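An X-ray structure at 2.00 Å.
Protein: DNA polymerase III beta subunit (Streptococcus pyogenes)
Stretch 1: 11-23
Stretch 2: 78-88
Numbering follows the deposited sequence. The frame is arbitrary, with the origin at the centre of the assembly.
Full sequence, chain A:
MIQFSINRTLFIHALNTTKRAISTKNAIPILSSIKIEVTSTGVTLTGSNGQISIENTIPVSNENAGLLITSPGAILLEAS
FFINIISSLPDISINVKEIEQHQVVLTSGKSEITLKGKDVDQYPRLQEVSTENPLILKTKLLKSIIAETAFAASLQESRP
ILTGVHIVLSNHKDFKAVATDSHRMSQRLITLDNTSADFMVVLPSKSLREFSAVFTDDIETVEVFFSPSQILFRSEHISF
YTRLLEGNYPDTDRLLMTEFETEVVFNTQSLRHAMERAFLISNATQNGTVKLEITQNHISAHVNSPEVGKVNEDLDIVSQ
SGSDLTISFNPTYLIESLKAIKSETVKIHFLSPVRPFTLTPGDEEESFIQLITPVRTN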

# COMPACT_ATOMS: atom_id res chain seq x y z
N PHE A 11 -17.37 -12.32 12.77
CA PHE A 11 -17.07 -11.20 13.66
C PHE A 11 -16.14 -10.19 12.99
O PHE A 11 -16.42 -8.99 13.00
N ILE A 12 -15.05 -10.69 12.41
CA ILE A 12 -14.07 -9.84 11.74
C ILE A 12 -14.70 -9.00 10.62
O ILE A 12 -14.46 -7.80 10.54
N HIS A 13 -15.51 -9.63 9.77
CA HIS A 13 -16.14 -8.90 8.68
C HIS A 13 -16.99 -7.74 9.19
O HIS A 13 -16.88 -6.62 8.69
N ALA A 14 -17.81 -7.99 10.20
CA ALA A 14 -18.66 -6.95 10.78
C ALA A 14 -17.85 -5.85 11.48
O ALA A 14 -18.23 -4.68 11.46
N LEU A 15 -16.75 -6.24 12.12
CA LEU A 15 -15.90 -5.29 12.82
C LEU A 15 -15.22 -4.35 11.83
O LEU A 15 -15.16 -3.14 12.06
N ASN A 16 -14.69 -4.90 10.75
CA ASN A 16 -14.01 -4.08 9.75
C ASN A 16 -14.95 -3.11 9.06
O ASN A 16 -14.52 -2.08 8.57
N THR A 17 -16.23 -3.46 9.00
CA THR A 17 -17.21 -2.58 8.37
C THR A 17 -17.46 -1.38 9.28
O THR A 17 -17.52 -0.24 8.83
N THR A 18 -17.64 -1.67 10.56
CA THR A 18 -17.90 -0.65 11.56
C THR A 18 -16.69 0.28 11.70
O THR A 18 -16.84 1.49 11.90
N LYS A 19 -15.50 -0.31 11.61
CA LYS A 19 -14.24 0.44 11.73
C LYS A 19 -14.12 1.53 10.65
O LYS A 19 -13.28 2.43 10.77
N ARG A 20 -14.94 1.44 9.60
CA ARG A 20 -14.90 2.44 8.54
C ARG A 20 -15.30 3.81 9.10
O ARG A 20 -14.90 4.84 8.59
N ALA A 21 -16.10 3.81 10.16
CA ALA A 21 -16.54 5.05 10.79
C ALA A 21 -15.64 5.45 11.96
O ALA A 21 -15.98 6.37 12.71
N ILE A 22 -14.50 4.79 12.11
CA ILE A 22 -13.58 5.09 13.21
C ILE A 22 -12.24 5.62 12.71
O ILE A 22 -11.52 4.93 11.99
N SER A 23 -11.93 6.86 13.10
CA SER A 23 -10.70 7.53 12.70
C SER A 23 -9.46 7.00 13.40
O SER A 23 -9.53 6.51 14.52
N GLU A 78 -10.81 -0.32 22.59
CA GLU A 78 -10.10 0.42 21.53
C GLU A 78 -10.30 -0.39 20.27
O GLU A 78 -9.92 -1.56 20.20
N ALA A 79 -10.90 0.23 19.26
CA ALA A 79 -11.21 -0.45 18.00
C ALA A 79 -10.09 -1.18 17.25
O ALA A 79 -10.15 -2.40 17.09
N SER A 80 -9.11 -0.44 16.73
CA SER A 80 -8.02 -1.06 15.98
C SER A 80 -7.33 -2.16 16.76
O SER A 80 -7.01 -3.22 16.22
N PHE A 81 -7.12 -1.90 18.04
CA PHE A 81 -6.47 -2.87 18.90
C PHE A 81 -7.34 -4.13 19.07
O PHE A 81 -6.86 -5.26 18.93
N PHE A 82 -8.63 -3.94 19.34
CA PHE A 82 -9.53 -5.07 19.54
C PHE A 82 -9.62 -5.94 18.30
O PHE A 82 -9.58 -7.17 18.39
N ILE A 83 -9.75 -5.29 17.15
CA ILE A 83 -9.85 -6.00 15.88
C ILE A 83 -8.58 -6.78 15.55
O ILE A 83 -8.68 -7.90 15.05
N ASN A 84 -7.41 -6.21 15.81
CA ASN A 84 -6.16 -6.95 15.55
C ASN A 84 -6.11 -8.19 16.46
O ASN A 84 -5.65 -9.25 16.05
N ILE A 85 -6.57 -8.05 17.70
CA ILE A 85 -6.58 -9.19 18.61
C ILE A 85 -7.51 -10.30 18.09
O ILE A 85 -7.09 -11.46 17.96
N ILE A 86 -8.74 -9.94 17.76
CA ILE A 86 -9.73 -10.88 17.25
C ILE A 86 -9.19 -11.57 16.00
O ILE A 86 -9.31 -12.79 15.85
N SER A 87 -8.60 -10.79 15.11
CA SER A 87 -8.06 -11.35 13.87
C SER A 87 -6.87 -12.27 14.11
O SER A 87 -6.52 -13.05 13.23
N SER A 88 -6.26 -12.18 15.28
CA SER A 88 -5.10 -13.01 15.58
C SER A 88 -5.44 -14.29 16.32
O SER A 88 -4.57 -15.15 16.48

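The helix that includes Phe11 to Leu15 and the helix that starts at Ala79 run nearly antiparallel, their N-to-C directions 160° apart and their axes 10.2 Å from each other at closest approach. That spacing leaves room for a layer of large apolar side chains, and no hydrogen bond joins the two stretches. The register follows a helical repeat: Ile12 lies opposite Ser87, Leu15 opposite Ile83 and Lys19 opposite Ala79, so one sequence climbs as the other descends.

Phe11 points toward the partner helix with chi1 in t. Phe11 CZ comes 3.8 Å from CE2 of Phe82, meeting that ring at its edge; the two ring planes are 74° apart, with centroids separated by 5.8 Å. Phe82 also has chi1 in t. The Phe11 ring touches Ile86 as well, Phe11 CE2 to Ile86 CD1 at 3.8 Å, with Ile86 in m,m.

Ile12 starts sideways, but its m,t rotamer brings its end closer to the partner. Ile12 CG1 lies 3.8 Å from Ile86 CG2, while Ile12 CD1 reaches Ser87 CA at 3.6 Å. Ser87 OG donates to Ile83 O within its own helix at 2.8 Å. His13 and Ala14 follow on a face out of reach.

Leu15, m,t and buried, sits at the middle of the contact. Leu15 CD1 approaches Phe82 CE2 at 4.0 Å and Ile86 CG2 at 4.2 Å, while Leu15 CB packs 3.9 Å from CG1 of Ile83. Ile83, also m,t, gives up more area to the other stretch than any other residue here. Ile83 CG2 lies 3.5 Å from OD1 of Asn16, whose CA-to-CB bond points sideways with chi1 in m, and the residue is solvent exposed.

Thr17 makes no contact, and Thr18 turns its hydroxyl back to its own helix, Thr18 OG1 donating to Ala14 O at 2.9 Å. Lys19 then points toward stretch 2 and uses its aliphatic chain as packing material. In the t,p,t,p conformation, Lys19 CB lies 3.8 Å from Ile83 CD1, Lys19 CD 4.0 Å from Ala79 CB, and Lys19 CE 3.0 Å from Ser80 OG. The ammonium also turns back to its own stretch: Lys19 NZ donates to Ile22 O at 2.7 Å.

Ile22, beyond the 3-10 segment, returns toward the partner in m,t and places Ile22 CD1 3.6 Å from Ala79 CB. The small alanine is thus covered by two longer chains from stretch 1. The rule to read is apolar packing with polar residues along one side, where the side chains of Lys19 and Ser87 each donate to a carbonyl of their own stretch.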

# COMPACT_ATOMS: atom_id res chain seq x y z
CB PHE A 11 -16.43 -11.74 14.95
CG PHE A 11 -16.50 -10.80 16.12
CD1 PHE A 11 -17.39 -9.74 16.13
CD2 PHE A 11 -15.72 -11.01 17.25
CE1 PHE A 11 -17.50 -8.90 17.23
CE2 PHE A 11 -15.82 -10.18 18.35
CZ PHE A 11 -16.72 -9.12 18.34
CB ILE A 12 -12.91 -10.67 11.16
CG1 ILE A 12 -12.06 -11.23 12.31
CG2 ILE A 12 -12.04 -9.81 10.24
CD1 ILE A 12 -10.94 -12.15 11.86
CB HIS A 13 -17.01 -9.84 7.83
CG HIS A 13 -16.21 -10.76 6.96
ND1 HIS A 13 -15.22 -10.31 6.10
CD2 HIS A 13 -16.25 -12.11 6.81
CE1 HIS A 13 -14.69 -11.34 5.47
NE2 HIS A 13 -15.30 -12.44 5.87
CB ALA A 14 -19.66 -7.57 11.76
CB LEU A 15 -14.83 -6.02 13.64
CG LEU A 15 -15.32 -6.67 14.94
CD1 LEU A 15 -14.26 -7.63 15.52
CD2 LEU A 15 -15.65 -5.56 15.93
CB ASN A 16 -13.32 -4.96 8.71
CG ASN A 16 -12.12 -5.69 9.27
OD1 ASN A 16 -11.56 -5.29 10.29
ND2 ASN A 16 -11.71 -6.76 8.60
CB THR A 17 -18.55 -3.30 8.16
OG1 THR A 17 -18.37 -4.39 7.26
CG2 THR A 17 -19.58 -2.34 7.59
CB THR A 18 -18.20 -1.30 12.93
OG1 THR A 18 -19.25 -2.26 12.78
CG2 THR A 18 -18.62 -0.24 13.93
CB LYS A 19 -13.06 -0.54 11.64
CG LYS A 19 -11.69 0.09 11.73
CD LYS A 19 -11.48 0.73 13.09
CE LYS A 19 -10.15 1.47 13.15
NZ LYS A 19 -10.12 2.58 12.15
CB ARG A 20 -15.87 2.07 7.41
CG ARG A 20 -15.68 0.69 6.82
CD ARG A 20 -14.37 0.57 6.09
NE ARG A 20 -14.22 1.61 5.08
CZ ARG A 20 -13.34 1.56 4.09
NH1 ARG A 20 -12.52 0.52 3.98
NH2 ARG A 20 -13.25 2.56 3.22
CB ALA A 21 -17.97 4.89 11.30
CB ILE A 22 -13.38 3.84 14.11
CG1 ILE A 22 -14.74 3.36 14.63
CG2 ILE A 22 -12.47 4.18 15.30
CD1 ILE A 22 -14.68 2.23 15.65
CB SER A 23 -10.79 9.04 12.98
OG SER A 23 -11.66 9.70 12.09
CB GLU A 78 -8.61 0.54 21.84
CG GLU A 78 -8.27 1.50 22.96
CD GLU A 78 -8.70 2.92 22.66
OE1 GLU A 78 -8.54 3.35 21.50
OE2 GLU A 78 -9.19 3.60 23.58
CB ALA A 79 -11.90 0.52 17.06
CB SER A 80 -7.00 0.00 15.57
OG SER A 80 -7.52 0.81 14.53
CB PHE A 81 -6.19 -2.20 20.25
CG PHE A 81 -5.54 -3.10 21.26
CD1 PHE A 81 -4.31 -3.67 21.01
CD2 PHE A 81 -6.17 -3.36 22.46
CE1 PHE A 81 -3.71 -4.49 21.95
CE2 PHE A 81 -5.57 -4.18 23.40
CZ PHE A 81 -4.34 -4.74 23.14
CB PHE A 82 -10.93 -4.57 19.90
CG PHE A 82 -11.93 -5.67 20.06
CD1 PHE A 82 -11.74 -6.66 21.01
CD2 PHE A 82 -13.07 -5.72 19.27
CE1 PHE A 82 -12.68 -7.68 21.18
CE2 PHE A 82 -14.01 -6.72 19.43
CZ PHE A 82 -13.81 -7.70 20.39
CB ILE A 83 -10.17 -5.03 14.73
CG1 ILE A 83 -11.56 -4.41 14.97
CG2 ILE A 83 -10.09 -5.74 13.41
CD1 ILE A 83 -11.94 -3.35 13.93
CB ASN A 84 -4.92 -6.09 15.83
CG ASN A 84 -4.77 -4.95 14.84
OD1 ASN A 84 -5.11 -5.08 13.66
ND2 ASN A 84 -4.23 -3.83 15.30
CB ILE A 85 -7.00 -8.77 20.02
CG1 ILE A 85 -5.82 -8.08 20.70
CG2 ILE A 85 -7.44 -9.98 20.84
CD1 ILE A 85 -6.23 -7.17 21.80
CB ILE A 86 -11.06 -10.17 16.90
CG1 ILE A 86 -11.74 -9.71 18.19
CG2 ILE A 86 -11.98 -11.10 16.09
CD1 ILE A 86 -12.13 -10.85 19.14
CB SER A 87 -7.62 -10.22 12.92
OG SER A 87 -8.69 -9.31 12.67
CB SER A 88 -4.10 -12.23 16.44
OG SER A 88 -4.48 -12.29 17.80